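Local atomic coordinates of dipicolinate synthase, B chain (PDB entry 3MCU), a protein that probably works with its partner subunit DpaA to oxidise dihydrodipicolinate to dipicolinate, using NADP, during sporulation. Residues I83-M88 and K115-N120; M88-L93 and S108-A113; S99-A104 and K122-A127. All coordinates share one frame; numbering follows the deposited sequence.

Interaction 1: I83-M88 and K115-N120; sequences IPLDCM and KATLRN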
# COMPACT_ATOMS: atom_id res chain seq x y z
N ILE D 83 -25.04 -14.70 16.75
CA ILE D 83 -25.37 -15.73 15.77
C ILE D 83 -24.26 -15.94 14.74
O ILE D 83 -24.38 -15.57 13.59
CB ILE D 83 -26.68 -15.40 15.03
CG1 ILE D 83 -27.02 -13.92 15.18
CG2 ILE D 83 -27.84 -16.25 15.58
CD1 ILE D 83 -28.05 -13.44 14.12
N PRO D 84 -23.16 -16.58 15.16
CA PRO D 84 -22.00 -16.63 14.26
C PRO D 84 -22.21 -17.52 13.04
O PRO D 84 -22.70 -18.64 13.16
CB PRO D 84 -20.89 -17.20 15.15
CG PRO D 84 -21.61 -17.90 16.26
CD PRO D 84 -22.88 -17.17 16.48
N LEU D 85 -21.85 -17.00 11.88
CA LEU D 85 -21.98 -17.76 10.65
C LEU D 85 -20.81 -18.70 10.54
O LEU D 85 -19.71 -18.40 11.01
CB LEU D 85 -21.99 -16.82 9.43
CG LEU D 85 -22.99 -15.67 9.47
CD1 LEU D 85 -22.67 -14.60 8.38
CD2 LEU D 85 -24.39 -16.22 9.32
N ASP D 86 -21.06 -19.84 9.92
CA ASP D 86 -19.98 -20.74 9.54
C ASP D 86 -19.28 -20.23 8.28
O ASP D 86 -18.10 -20.50 8.05
CB ASP D 86 -20.56 -22.14 9.29
CG ASP D 86 -21.14 -22.74 10.55
OD1 ASP D 86 -20.47 -22.67 11.60
OD2 ASP D 86 -22.28 -23.28 10.51
N CYS D 87 -20.02 -19.50 7.46
CA CYS D 87 -19.47 -18.91 6.26
C CYS D 87 -20.31 -17.71 5.87
O CYS D 87 -21.53 -17.71 6.01
CB CYS D 87 -19.44 -19.94 5.12
SG CYS D 87 -18.62 -19.31 3.63
N MSE D 88 -19.63 -16.67 5.40
CA MSE D 88 -20.30 -15.50 4.82
C MSE D 88 -20.01 -15.51 3.32
O MSE D 88 -18.85 -15.59 2.92
CB MSE D 88 -19.77 -14.22 5.48
CG MSE D 88 -20.33 -12.91 4.90
SE MSE D 88 -22.27 -12.74 5.14
CE MSE D 88 -22.64 -11.26 3.89
N LYS D 115 -17.24 -8.52 8.16
CA LYS D 115 -16.35 -8.21 9.27
C LYS D 115 -16.69 -9.05 10.51
O LYS D 115 -15.78 -9.59 11.17
CB LYS D 115 -16.42 -6.70 9.59
CG LYS D 115 -15.50 -6.25 10.71
CD LYS D 115 -15.85 -4.85 11.20
CE LYS D 115 -14.78 -4.30 12.13
NZ LYS D 115 -15.20 -3.02 12.79
N ALA D 116 -17.97 -9.17 10.85
CA ALA D 116 -18.37 -9.94 12.04
C ALA D 116 -18.02 -11.41 11.89
O ALA D 116 -18.01 -12.17 12.86
CB ALA D 116 -19.87 -9.79 12.35
N THR D 117 -17.75 -11.82 10.65
CA THR D 117 -17.38 -13.21 10.39
C THR D 117 -15.87 -13.44 10.51
O THR D 117 -15.44 -14.45 11.06
CB THR D 117 -17.89 -13.62 9.00
OG1 THR D 117 -19.31 -13.41 8.97
CG2 THR D 117 -17.58 -15.08 8.71
N LEU D 118 -15.08 -12.49 9.99
CA LEU D 118 -13.62 -12.54 10.07
C LEU D 118 -13.18 -12.31 11.51
O LEU D 118 -12.08 -12.72 11.91
CB LEU D 118 -12.98 -11.49 9.15
CG LEU D 118 -13.00 -11.68 7.61
CD1 LEU D 118 -12.33 -10.52 6.91
CD2 LEU D 118 -12.35 -12.99 7.17
N ARG D 119 -14.02 -11.63 12.27
CA ARG D 119 -13.84 -11.48 13.71
C ARG D 119 -13.61 -12.82 14.41
O ARG D 119 -12.85 -12.91 15.36
CB ARG D 119 -15.06 -10.79 14.30
CG ARG D 119 -15.25 -10.88 15.80
CD ARG D 119 -16.73 -10.63 16.11
NE ARG D 119 -17.00 -10.19 17.48
CZ ARG D 119 -17.21 -11.01 18.51
NH1 ARG D 119 -17.15 -12.34 18.36
NH2 ARG D 119 -17.46 -10.50 19.71
N ASN D 120 -14.25 -13.88 13.90
CA ASN D 120 -14.23 -15.20 14.55
C ASN D 120 -13.32 -16.20 13.84
O ASN D 120 -13.39 -17.40 14.11
CB ASN D 120 -15.66 -15.78 14.58
CG ASN D 120 -16.61 -14.97 15.44
OD1 ASN D 120 -16.22 -14.44 16.47
ND2 ASN D 120 -17.88 -14.91 15.04
O HOH W 1 -20.28 -14.39 11.40
O HOH W 2 -18.59 -16.04 12.35
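Thr117 of helix 109-118 turns its hydroxyl toward both Leu85 and Met88: OG1 lies 3.6 Å from Leu85 CD1 and 3.6 Å from Met88 CB. The side chains of Leu85 and Thr117 cross at about a right angle, with CD1 the leucine branch that touches. Thr117 CG2 stands anti to the backbone N while OG1 sits beside that N (chi1 -56°), which brings the hydroxyl back to the carbonyl oxygen of Ala113, its hydrogen-bond partner one helical turn earlier. A water ties the same hydroxyl to the loop that leads into strand 87-94, donating to Thr117 OG1 at 2.8 Å and accepting from Leu85 N at 3.1 Å. A second water donates to Leu85 O and accepts from Asn120 ND2 at 3.0 Å. The Asn120 amide is fixed from both ends: ND2 also bonds Gly80 O, and OD1 takes Arg119 NH1 on an in-plane lone pair at 3.0 Å, with OD1 close to the guanidinium plane. Pro84 CB packs against Asn120 ND2 at 3.8 Å. No direct hydrogen bond joins the two segments; water does so near the C-terminal part of helix 109-118, beside the entry to strand 87-94, in the alpha/beta fold of the flavoprotein family.

Interaction 2: M88-L93 and S108-A113; sequences MVIAPL and SPVLMA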
# COMPACT_ATOMS: atom_id res chain seq x y z
N MSE D 88 -19.63 -16.67 5.40
CA MSE D 88 -20.30 -15.50 4.82
C MSE D 88 -20.01 -15.51 3.32
O MSE D 88 -18.85 -15.59 2.92
CB MSE D 88 -19.77 -14.22 5.48
CG MSE D 88 -20.33 -12.91 4.90
SE MSE D 88 -22.27 -12.74 5.14
CE MSE D 88 -22.64 -11.26 3.89
N VAL D 89 -21.06 -15.45 2.51
CA VAL D 89 -20.93 -15.31 1.06
C VAL D 89 -21.32 -13.90 0.66
O VAL D 89 -22.31 -13.36 1.16
CB VAL D 89 -21.89 -16.26 0.29
CG1 VAL D 89 -21.85 -15.97 -1.22
CG2 VAL D 89 -21.56 -17.71 0.56
N ILE D 90 -20.53 -13.28 -0.22
CA ILE D 90 -20.95 -12.03 -0.86
C ILE D 90 -20.97 -12.24 -2.37
O ILE D 90 -19.96 -12.58 -2.98
CB ILE D 90 -20.02 -10.85 -0.53
CG1 ILE D 90 -19.80 -10.71 0.98
CG2 ILE D 90 -20.58 -9.55 -1.14
CD1 ILE D 90 -18.80 -9.58 1.35
N ALA D 91 -22.13 -12.07 -2.99
CA ALA D 91 -22.27 -12.41 -4.38
C ALA D 91 -23.56 -11.83 -4.94
O ALA D 91 -24.64 -12.18 -4.48
CB ALA D 91 -22.24 -13.93 -4.55
N PRO D 92 -23.45 -10.93 -5.93
CA PRO D 92 -22.17 -10.46 -6.47
C PRO D 92 -21.45 -9.49 -5.54
O PRO D 92 -22.05 -8.84 -4.70
CB PRO D 92 -22.57 -9.73 -7.76
CG PRO D 92 -23.95 -9.25 -7.49
CD PRO D 92 -24.60 -10.32 -6.63
N LEU D 93 -20.14 -9.41 -5.71
CA LEU D 93 -19.32 -8.45 -4.99
C LEU D 93 -18.90 -7.37 -5.99
O LEU D 93 -18.13 -7.62 -6.90
CB LEU D 93 -18.09 -9.16 -4.44
CG LEU D 93 -17.28 -8.57 -3.28
CD1 LEU D 93 -15.85 -8.28 -3.70
CD2 LEU D 93 -17.93 -7.36 -2.65
N SER D 108 -21.90 -0.62 5.34
CA SER D 108 -23.03 -1.30 4.72
C SER D 108 -23.31 -2.58 5.50
O SER D 108 -22.42 -3.11 6.14
CB SER D 108 -22.75 -1.61 3.25
OG SER D 108 -22.20 -2.91 3.08
N PRO D 109 -24.56 -3.06 5.46
CA PRO D 109 -24.94 -4.27 6.21
C PRO D 109 -24.09 -5.47 5.84
O PRO D 109 -23.69 -6.27 6.70
CB PRO D 109 -26.40 -4.48 5.78
CG PRO D 109 -26.89 -3.08 5.50
CD PRO D 109 -25.73 -2.37 4.87
N VAL D 110 -23.78 -5.58 4.56
CA VAL D 110 -23.03 -6.71 4.03
C VAL D 110 -21.56 -6.67 4.44
O VAL D 110 -20.99 -7.70 4.81
CB VAL D 110 -23.19 -6.79 2.50
CG1 VAL D 110 -22.24 -7.82 1.91
CG2 VAL D 110 -24.62 -7.12 2.16
N LEU D 111 -20.95 -5.49 4.39
CA LEU D 111 -19.57 -5.32 4.82
C LEU D 111 -19.41 -5.59 6.32
O LEU D 111 -18.42 -6.18 6.76
CB LEU D 111 -19.07 -3.90 4.51
CG LEU D 111 -18.90 -3.46 3.04
CD1 LEU D 111 -18.81 -1.95 2.94
CD2 LEU D 111 -17.70 -4.09 2.37
N MSE D 112 -20.38 -5.14 7.12
CA MSE D 112 -20.34 -5.37 8.55
C MSE D 112 -20.51 -6.86 8.86
O MSE D 112 -19.89 -7.38 9.80
CB MSE D 112 -21.41 -4.55 9.28
CG MSE D 112 -21.52 -4.90 10.76
SE MSE D 112 -19.89 -4.42 11.77
CE MSE D 112 -20.11 -2.49 11.80
N ALA D 113 -21.34 -7.53 8.06
CA ALA D 113 -21.57 -8.97 8.19
C ALA D 113 -20.29 -9.74 7.91
O ALA D 113 -19.97 -10.69 8.62
CB ALA D 113 -22.67 -9.44 7.23
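In the parallel alpha/beta fold, helix 109-118 packs on the sheet over strand 87-94; at this layer boundary Met88 meets Val110 and Ala113, and Ile90 meets Val110. The short strand and helix axes come within 9.5 Å and run roughly antiparallel, at 146°. Met88, a selenomethionine, bends at chi2 (63°), which carries its end along the helix: CE lies 3.8 Å from Ala113 CB and 4.0 Å from Val110 CG1, with SE 3.9 Å from the same alanine methyl. Its chain crosses Val110 at about a right angle. One branch of the valine does the rest of the work. Val110 CG1, anti to its own amide nitrogen, meets three carbons of Ile90, CG1, CG2 and CD1, each at 3.9 Å. At the start of the helix, Ser108 is the N-cap: its OG accepts from Leu111 N at 3.2 Å in a nearly straight bond (169°). Val39 of strand 35-40 touches Met88, Val110 and Ala113, extending the apolar layer. All contacts across the two segments are between carbon or selenium groups in a buried setting, so helix and strand are held by shape and hydrophobic burial, without a directional bond.

Interaction 3: S99-A104 and K122-A127; sequences SKFANA and KPVVLA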
# COMPACT_ATOMS: atom_id res chain seq x y z
N SER D 99 -13.41 -2.94 -2.79
CA SER D 99 -12.47 -1.93 -2.34
C SER D 99 -12.69 -1.61 -0.87
O SER D 99 -11.74 -1.55 -0.09
CB SER D 99 -12.62 -0.66 -3.17
OG SER D 99 -11.85 0.39 -2.60
N LYS D 100 -13.95 -1.41 -0.49
CA LYS D 100 -14.26 -1.12 0.90
C LYS D 100 -13.89 -2.30 1.83
O LYS D 100 -13.27 -2.10 2.88
CB LYS D 100 -15.73 -0.71 1.05
CG LYS D 100 -16.02 0.73 0.61
CD LYS D 100 -17.53 1.00 0.44
CE LYS D 100 -17.80 2.50 0.33
NZ LYS D 100 -18.98 2.85 -0.53
N PHE D 101 -14.27 -3.51 1.44
CA PHE D 101 -13.88 -4.72 2.17
C PHE D 101 -12.36 -4.77 2.35
O PHE D 101 -11.87 -4.92 3.47
CB PHE D 101 -14.39 -5.98 1.46
CG PHE D 101 -14.27 -7.24 2.28
CD1 PHE D 101 -14.48 -7.21 3.65
CD2 PHE D 101 -13.98 -8.45 1.68
CE1 PHE D 101 -14.37 -8.35 4.40
CE2 PHE D 101 -13.88 -9.60 2.43
CZ PHE D 101 -14.07 -9.56 3.78
N ALA D 102 -11.60 -4.64 1.26
CA ALA D 102 -10.13 -4.73 1.33
C ALA D 102 -9.54 -3.71 2.28
O ALA D 102 -8.49 -3.94 2.88
CB ALA D 102 -9.51 -4.57 -0.03
N ASN D 103 -10.20 -2.56 2.40
CA ASN D 103 -9.71 -1.49 3.26
C ASN D 103 -10.32 -1.52 4.67
O ASN D 103 -10.02 -0.66 5.49
CB ASN D 103 -9.91 -0.13 2.60
CG ASN D 103 -8.99 0.08 1.42
OD1 ASN D 103 -9.43 0.16 0.27
ND2 ASN D 103 -7.69 0.13 1.69
N ALA D 104 -11.16 -2.52 4.93
CA ALA D 104 -11.77 -2.70 6.25
C ALA D 104 -12.76 -1.58 6.62
O ALA D 104 -12.86 -1.21 7.77
CB ALA D 104 -10.69 -2.85 7.33
N LYS D 122 -13.65 -17.06 10.77
CA LYS D 122 -14.51 -17.85 9.88
C LYS D 122 -14.44 -17.41 8.43
O LYS D 122 -14.19 -16.25 8.15
CB LYS D 122 -15.96 -17.79 10.32
CG LYS D 122 -16.20 -18.29 11.71
CD LYS D 122 -16.09 -19.80 11.80
CE LYS D 122 -16.63 -20.22 13.18
NZ LYS D 122 -16.35 -21.64 13.53
N PRO D 123 -14.73 -18.34 7.51
CA PRO D 123 -14.55 -18.05 6.09
C PRO D 123 -15.57 -17.09 5.48
O PRO D 123 -16.77 -17.11 5.77
CB PRO D 123 -14.64 -19.44 5.43
CG PRO D 123 -15.45 -20.28 6.41
CD PRO D 123 -15.14 -19.73 7.78
N VAL D 124 -15.04 -16.22 4.62
CA VAL D 124 -15.81 -15.32 3.79
C VAL D 124 -15.51 -15.70 2.36
O VAL D 124 -14.34 -15.80 1.97
CB VAL D 124 -15.40 -13.86 4.01
CG1 VAL D 124 -16.04 -12.95 3.00
CG2 VAL D 124 -15.75 -13.42 5.44
N VAL D 125 -16.56 -15.94 1.57
CA VAL D 125 -16.42 -16.31 0.17
C VAL D 125 -16.93 -15.17 -0.68
O VAL D 125 -18.06 -14.70 -0.49
CB VAL D 125 -17.24 -17.59 -0.18
CG1 VAL D 125 -17.36 -17.75 -1.68
CG2 VAL D 125 -16.58 -18.82 0.43
N LEU D 126 -16.10 -14.74 -1.63
CA LEU D 126 -16.39 -13.59 -2.46
C LEU D 126 -16.55 -14.00 -3.93
O LEU D 126 -15.73 -14.76 -4.43
CB LEU D 126 -15.23 -12.58 -2.37
CG LEU D 126 -14.88 -11.99 -1.00
CD1 LEU D 126 -13.65 -11.08 -1.07
CD2 LEU D 126 -16.10 -11.22 -0.47
N ALA D 127 -17.57 -13.48 -4.61
CA ALA D 127 -17.69 -13.60 -6.08
C ALA D 127 -17.53 -12.25 -6.76
O ALA D 127 -18.49 -11.49 -6.89
CB ALA D 127 -19.03 -14.23 -6.49
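The last turn of helix 95-102 faces strand 124-130 at a distance, Phe101 and Leu126 forming the closest backbone pair with CA atoms 10.3 Å apart, and a single aromatic side chain bridges the gap. This is helix-on-sheet packing in the parallel alpha/beta fold: Phe101 reaches from the helix to Val124 and Leu126, which both direct their side chains to it from the strand. With CG anti to the backbone N (chi1 -169°), the phenylalanine extends away from its helix. Leu126 CD1 arrives at the ring edge, near the ring plane, 3.8 Å from CE2 of Phe101, while CD2 of the leucine, displaced to one side of the ring plane, lies 4.0 Å from the same ring carbon. Val124 meets the far end of the ring; the valine and the phenylalanine run alongside one another but point opposite ways. Helix 138-145, through Leu144, and helix 109-118, through Ala114 and Leu118, also touch the ring, so the aromatic group lies where three helices meet the sheet. The helix closes in a Schellman motif, Ala104 taking a positive phi of 67° and its N bonding Phe101 O at 2.9 Å. The preceding residue offers its carbonyl to another chain: Asn103 O accepts a hydrogen bond from Ser99 OG of a neighbouring subunit. On the valine, the atom that reaches the ring is CG1, 4.0 Å from Phe101 CZ.

In the fold
The three contacts are drawn from one continuous part of the chain in the alpha/beta fold, strand 87-94, helix 95-102, helix 109-118 and strand 124-130. Interactions 1 and 2 share Met88, strand 87-94 and helix 109-118, with centres about 11 Å apart, and interaction 2 is nested within the loop closed by interaction 1. Interaction 3 crosses both along the chain, its centre about 8 Å from that of interaction 2 and about 11 Å from that of interaction 1. Strands 87-94 and 124-130 are parallel neighbours, joined by probable backbone hydrogen bonds such as Met88 O to Val125 N. The helices thus pack on one sheet, and interactions 1 and 3 also reach other subunits, connecting this core to the assembly.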